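Local coordinates for protein pyridoxal kinase (Entamoeba histolytica, PDB 4S1H) that probably transfers a phosphate group from ATP to pyridoxal, and binds ADP and magnesium, at residues L79-F84 / F108-I113; R96-K101 / I134-I139. All blocks are in the same frame, centred on the assembly; numbering follows the deposited sequence.

Contact 1 (L79-F84 / F108-I113); sequences LVTGYF and FLCDPI. With MG (magnesium ion), chain D.
Leu-79 to Thr-81 and Phe-108 to Cys-110 are neighbouring parallel strands of a beta-alpha-beta unit in the central sheet of this ribokinase-like fold; the second runs on to the magnesium ligand Asp-111, the first to Tyr-83, beside Ser-10 of the pyridoxal 5'-phosphate site. Three backbone bonds join them: Leu-109 N to Leu-79 O (2.9 Å), Thr-81 N to Leu-109 O (3.3 Å) and Asp-111 N to Thr-81 O (2.9 Å). On the side facing helix 87-100, Leu-79 lays CD2 over one face of the Phe-108 ring, 3.9 Å from its centroid and 20° off the normal, a CH-pi contact that suits a branched aliphatic beside a flat ring. The Thr-81 and Phe-108 side chains cross at about a right angle, OG1 lying at the ring edge near CE1. With chi1 at 66°, this OG1 stands between the backbone N and the carbonyl carbon, where it hydrogen-bonds a water, which donates to Gly-82 O and Asp-111 O; a small polar residue thus serves both ring and water. Beyond the paired strands, where waters join the backbones, Ile-113 turns its beta-branched side chain to Tyr-83, CG2 lying at the ring edge near its plane. Asp-111, a carboxylate suited to a hard divalent ion, binds magnesium through OD1 at 2.0 Å; Thr-141 O and four waters complete the shell, one water donating to Asp-111 OD2 at 2.8 Å.

Contact 2 (R96-K101 / I134-I139); sequences RVKRIK and IKYADI
The last turns of helix 87-100 stand beside the loop that leads from helix 124-133 to strand 139-140, with Val-97 CA and Tyr-136 CA 7.7 Å apart, a spacing bridged mainly by side chains. Both segments belong to the alpha/beta layering of the ribokinase-like fold, here near the surface at the edge of the central sheet. Lys-101 N bonds Val-97 O, while the turn at 134-136 closes with Ala-137 N on Ile-134 O. Val-97, apolar and beta-branched, faces the loop and brings CG1 to 3.9 Å from Tyr-136 CB, against the aliphatic root of the tyrosine. One residue on, the exposed Lys-98 brings its methylene carbons against the tyrosine ring obliquely: CG is 3.7 Å from CE1 of Tyr-136, and CD follows close to the same atom. A long amphipathic chain fits here, since its carbons can pack beside the aromatic while the ammonium lies beyond. Tyr-136 is equally suited to a half-buried place, its ring carbons packing while its hydroxyl sits at the outer end. One turn on from Val-97, Lys-101 passes CE 3.5 Å from Tyr-136 O, and its NZ donates a hydrogen bond to Val-106 O. The chain bends at its last torsion (chi4 -82°), which turns NZ toward Asp-138, tip to tip. Asp-138 OD2 accepts from Phe-108 N as well, so this one carboxylate oxygen holds a strand amide and, through its syn lone pair, forms a salt bridge with Lys-101 NZ at 2.9 Å.

From the N terminus, strand 78-81 leads into helix 87-100 and then strand 107-110, and contact 1 closes this beta-alpha-beta loop by pairing its two strands. Contact 2 starts inside that loop, on the helix, and ends beyond it, after helix 124-133, so the two closures cross rather than nest. Their centres lie 10 Å apart and they touch directly: Leu-79 CD2 packs on Val-97 CG2, and Cys-110 N probably bonds Ile-139 O, pairing strand 107-110 with the sheet's outermost strand, 139-140. Together they tie the crossover helix to the sheet it packs on and to the following loop, while the segment 134-139 leads on toward Thr-141 and the magnesium.

Contact 1 (L79-F84 / F108-I113)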
# COMPACT_ATOMS: atom_id res chain seq x y z
N LEU A 79 -6.18 16.07 0.47
CA LEU A 79 -5.82 15.55 -0.81
C LEU A 79 -4.34 15.65 -0.98
O LEU A 79 -3.76 16.66 -0.58
CB LEU A 79 -6.52 16.36 -1.87
CG LEU A 79 -6.31 15.96 -3.31
CD1 LEU A 79 -6.93 14.61 -3.60
CD2 LEU A 79 -6.97 17.01 -4.17
N VAL A 80 -3.73 14.61 -1.55
CA VAL A 80 -2.30 14.62 -1.91
C VAL A 80 -2.15 14.14 -3.32
O VAL A 80 -2.80 13.14 -3.70
CB VAL A 80 -1.43 13.73 -1.01
CG1 VAL A 80 0.02 13.74 -1.46
CG2 VAL A 80 -1.55 14.15 0.42
N THR A 81 -1.32 14.81 -4.09
CA THR A 81 -0.91 14.31 -5.37
C THR A 81 0.59 14.20 -5.40
O THR A 81 1.31 15.02 -4.77
CB THR A 81 -1.47 15.13 -6.55
OG1 THR A 81 -0.90 16.43 -6.51
CG2 THR A 81 -3.00 15.23 -6.52
N GLY A 82 1.08 13.20 -6.13
CA GLY A 82 2.49 12.95 -6.31
C GLY A 82 2.84 12.80 -7.77
O GLY A 82 2.65 13.75 -8.59
N TYR A 83 3.36 11.63 -8.10
CA TYR A 83 3.90 11.37 -9.42
C TYR A 83 2.81 11.08 -10.43
O TYR A 83 1.89 10.32 -10.12
CB TYR A 83 4.86 10.18 -9.39
CG TYR A 83 5.42 9.81 -10.74
CD1 TYR A 83 6.53 10.49 -11.26
CD2 TYR A 83 4.85 8.81 -11.50
CE1 TYR A 83 7.04 10.16 -12.51
CE2 TYR A 83 5.35 8.47 -12.73
CZ TYR A 83 6.44 9.14 -13.24
OH TYR A 83 6.96 8.80 -14.46
N PHE A 84 2.91 11.71 -11.61
CA PHE A 84 2.08 11.34 -12.74
C PHE A 84 2.96 10.97 -13.94
O PHE A 84 3.92 11.70 -14.25
CB PHE A 84 1.16 12.47 -13.14
CG PHE A 84 0.17 12.85 -12.10
CD1 PHE A 84 -1.09 12.27 -12.07
CD2 PHE A 84 0.46 13.87 -11.19
CE1 PHE A 84 -2.00 12.66 -11.12
CE2 PHE A 84 -0.47 14.28 -10.26
CZ PHE A 84 -1.70 13.67 -10.21
N PHE A 108 -5.30 20.61 0.20
CA PHE A 108 -4.60 19.93 -0.88
C PHE A 108 -3.11 20.21 -0.82
O PHE A 108 -2.68 21.37 -0.99
CB PHE A 108 -5.23 20.32 -2.21
CG PHE A 108 -4.51 19.83 -3.45
CD1 PHE A 108 -3.74 18.66 -3.46
CD2 PHE A 108 -4.63 20.57 -4.63
CE1 PHE A 108 -3.11 18.24 -4.63
CE2 PHE A 108 -4.04 20.11 -5.79
CZ PHE A 108 -3.28 18.95 -5.80
N LEU A 109 -2.34 19.18 -0.52
CA LEU A 109 -0.89 19.19 -0.61
C LEU A 109 -0.50 18.61 -1.96
O LEU A 109 -0.71 17.42 -2.21
CB LEU A 109 -0.27 18.38 0.53
CG LEU A 109 1.27 18.41 0.68
CD1 LEU A 109 1.64 17.86 2.05
CD2 LEU A 109 2.00 17.65 -0.39
N CYS A 110 0.07 19.42 -2.82
CA CYS A 110 0.56 19.01 -4.12
C CYS A 110 2.06 18.82 -4.02
O CYS A 110 2.80 19.77 -3.75
CB CYS A 110 0.20 20.02 -5.20
SG CYS A 110 0.74 19.55 -6.86
N ASP A 111 2.52 17.60 -4.21
CA ASP A 111 3.95 17.31 -4.22
C ASP A 111 4.34 17.09 -5.68
O ASP A 111 4.14 16.00 -6.21
CB ASP A 111 4.18 16.04 -3.41
CG ASP A 111 5.62 15.77 -3.15
OD1 ASP A 111 6.43 16.72 -3.19
OD2 ASP A 111 5.95 14.60 -2.81
N PRO A 112 4.84 18.12 -6.35
CA PRO A 112 5.18 17.98 -7.76
C PRO A 112 6.43 17.11 -7.88
O PRO A 112 7.43 17.41 -7.27
CB PRO A 112 5.42 19.41 -8.20
CG PRO A 112 5.87 20.13 -6.98
CD PRO A 112 5.27 19.40 -5.80
N ILE A 113 6.33 16.03 -8.63
CA ILE A 113 7.45 15.11 -8.85
C ILE A 113 7.87 15.24 -10.30
O ILE A 113 7.24 14.73 -11.21
CB ILE A 113 7.09 13.63 -8.56
CG1 ILE A 113 6.39 13.52 -7.20
CG2 ILE A 113 8.34 12.76 -8.63
CD1 ILE A 113 7.20 14.03 -6.03
MG MG D . 8.38 16.94 -2.84
O HOH W 1 1.49 16.11 -7.78
O HOH W 2 3.99 15.30 -10.24
O HOH W 3 4.96 13.68 -12.23
O HOH W 4 8.71 14.75 -2.94
O HOH W 5 8.77 17.06 -4.78
O HOH W 6 8.00 16.57 -0.59
O HOH W 7 10.35 17.24 -2.34

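Contact 2 (R96-K101 / I134-I139)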
# COMPACT_ATOMS: atom_id res chain seq x y z
N ARG A 96 -11.08 16.52 -10.88
CA ARG A 96 -11.50 15.84 -9.65
C ARG A 96 -11.22 16.71 -8.43
O ARG A 96 -12.07 16.82 -7.56
CB ARG A 96 -10.79 14.51 -9.50
CG ARG A 96 -11.06 13.53 -10.63
CD ARG A 96 -12.51 13.15 -10.78
NE ARG A 96 -12.72 12.34 -11.99
CZ ARG A 96 -13.71 11.47 -12.17
NH1 ARG A 96 -14.60 11.27 -11.22
NH2 ARG A 96 -13.79 10.79 -13.32
N VAL A 97 -10.09 17.43 -8.44
CA VAL A 97 -9.75 18.37 -7.36
C VAL A 97 -10.76 19.48 -7.20
O VAL A 97 -11.19 19.79 -6.07
CB VAL A 97 -8.37 19.02 -7.60
CG1 VAL A 97 -8.12 20.19 -6.63
CG2 VAL A 97 -7.28 17.98 -7.47
N LYS A 98 -11.11 20.10 -8.32
CA LYS A 98 -12.12 21.13 -8.33
C LYS A 98 -13.43 20.63 -7.74
O LYS A 98 -14.02 21.30 -6.91
CB LYS A 98 -12.35 21.68 -9.74
CG LYS A 98 -11.23 22.61 -10.19
CD LYS A 98 -11.61 23.43 -11.42
CE LYS A 98 -11.56 22.60 -12.69
NZ LYS A 98 -12.03 23.39 -13.85
N ARG A 99 -13.86 19.45 -8.16
CA ARG A 99 -15.12 18.87 -7.66
C ARG A 99 -15.02 18.61 -6.16
O ARG A 99 -15.95 18.94 -5.42
CB ARG A 99 -15.47 17.60 -8.42
CG ARG A 99 -16.76 16.90 -7.99
CD ARG A 99 -17.00 15.65 -8.83
NE ARG A 99 -17.34 15.99 -10.23
CZ ARG A 99 -17.27 15.16 -11.27
NH1 ARG A 99 -16.86 13.89 -11.15
NH2 ARG A 99 -17.61 15.60 -12.48
N ILE A 100 -13.91 18.03 -5.71
CA ILE A 100 -13.74 17.66 -4.31
C ILE A 100 -13.72 18.92 -3.40
O ILE A 100 -14.32 18.92 -2.33
CB ILE A 100 -12.50 16.75 -4.12
CG1 ILE A 100 -12.79 15.34 -4.68
CG2 ILE A 100 -12.12 16.64 -2.66
CD1 ILE A 100 -11.54 14.53 -4.92
N LYS A 101 -13.10 20.00 -3.88
CA LYS A 101 -13.09 21.29 -3.16
C LYS A 101 -14.37 22.15 -3.23
O LYS A 101 -14.45 23.19 -2.59
CB LYS A 101 -11.90 22.14 -3.62
CG LYS A 101 -10.59 21.58 -3.15
CD LYS A 101 -9.42 22.42 -3.67
CE LYS A 101 -8.22 22.35 -2.76
NZ LYS A 101 -8.30 23.29 -1.61
N ILE A 134 -0.73 22.90 -9.59
CA ILE A 134 -0.25 23.53 -8.37
C ILE A 134 -1.10 24.74 -7.96
O ILE A 134 -1.14 25.09 -6.79
CB ILE A 134 1.24 23.94 -8.42
CG1 ILE A 134 1.55 24.88 -9.60
CG2 ILE A 134 2.13 22.70 -8.47
CD1 ILE A 134 2.90 25.56 -9.53
N LYS A 135 -1.79 25.35 -8.91
CA LYS A 135 -2.58 26.54 -8.63
C LYS A 135 -3.78 26.25 -7.74
O LYS A 135 -4.34 27.18 -7.17
CB LYS A 135 -3.05 27.21 -9.93
CG LYS A 135 -1.90 27.73 -10.78
CD LYS A 135 -2.42 28.47 -12.00
CE LYS A 135 -1.29 28.93 -12.89
NZ LYS A 135 -1.85 29.53 -14.13
N TYR A 136 -4.16 24.97 -7.62
CA TYR A 136 -5.24 24.58 -6.74
C TYR A 136 -4.78 24.18 -5.33
O TYR A 136 -5.61 23.97 -4.47
CB TYR A 136 -6.04 23.44 -7.40
CG TYR A 136 -6.61 23.86 -8.75
CD1 TYR A 136 -7.84 24.53 -8.86
CD2 TYR A 136 -5.89 23.64 -9.92
CE1 TYR A 136 -8.34 24.93 -10.09
CE2 TYR A 136 -6.38 24.04 -11.15
CZ TYR A 136 -7.60 24.69 -11.24
OH TYR A 136 -8.07 25.07 -12.48
N ALA A 137 -3.48 24.11 -5.09
CA ALA A 137 -2.93 23.60 -3.84
C ALA A 137 -2.93 24.60 -2.70
O ALA A 137 -2.71 25.81 -2.90
CB ALA A 137 -1.51 23.08 -4.06
N ASP A 138 -3.13 24.09 -1.50
CA ASP A 138 -2.96 24.86 -0.28
C ASP A 138 -1.48 24.97 0.13
O ASP A 138 -1.07 25.95 0.75
CB ASP A 138 -3.80 24.22 0.80
CG ASP A 138 -5.29 24.31 0.49
OD1 ASP A 138 -5.87 25.42 0.69
OD2 ASP A 138 -5.84 23.33 -0.05
N ILE A 139 -0.70 23.96 -0.23
CA ILE A 139 0.73 23.90 0.01
C ILE A 139 1.37 23.05 -1.08
O ILE A 139 0.78 22.02 -1.53
CB ILE A 139 1.02 23.36 1.41
CG1 ILE A 139 2.50 23.35 1.70
CG2 ILE A 139 0.43 21.96 1.59
CD1 ILE A 139 2.83 23.07 3.15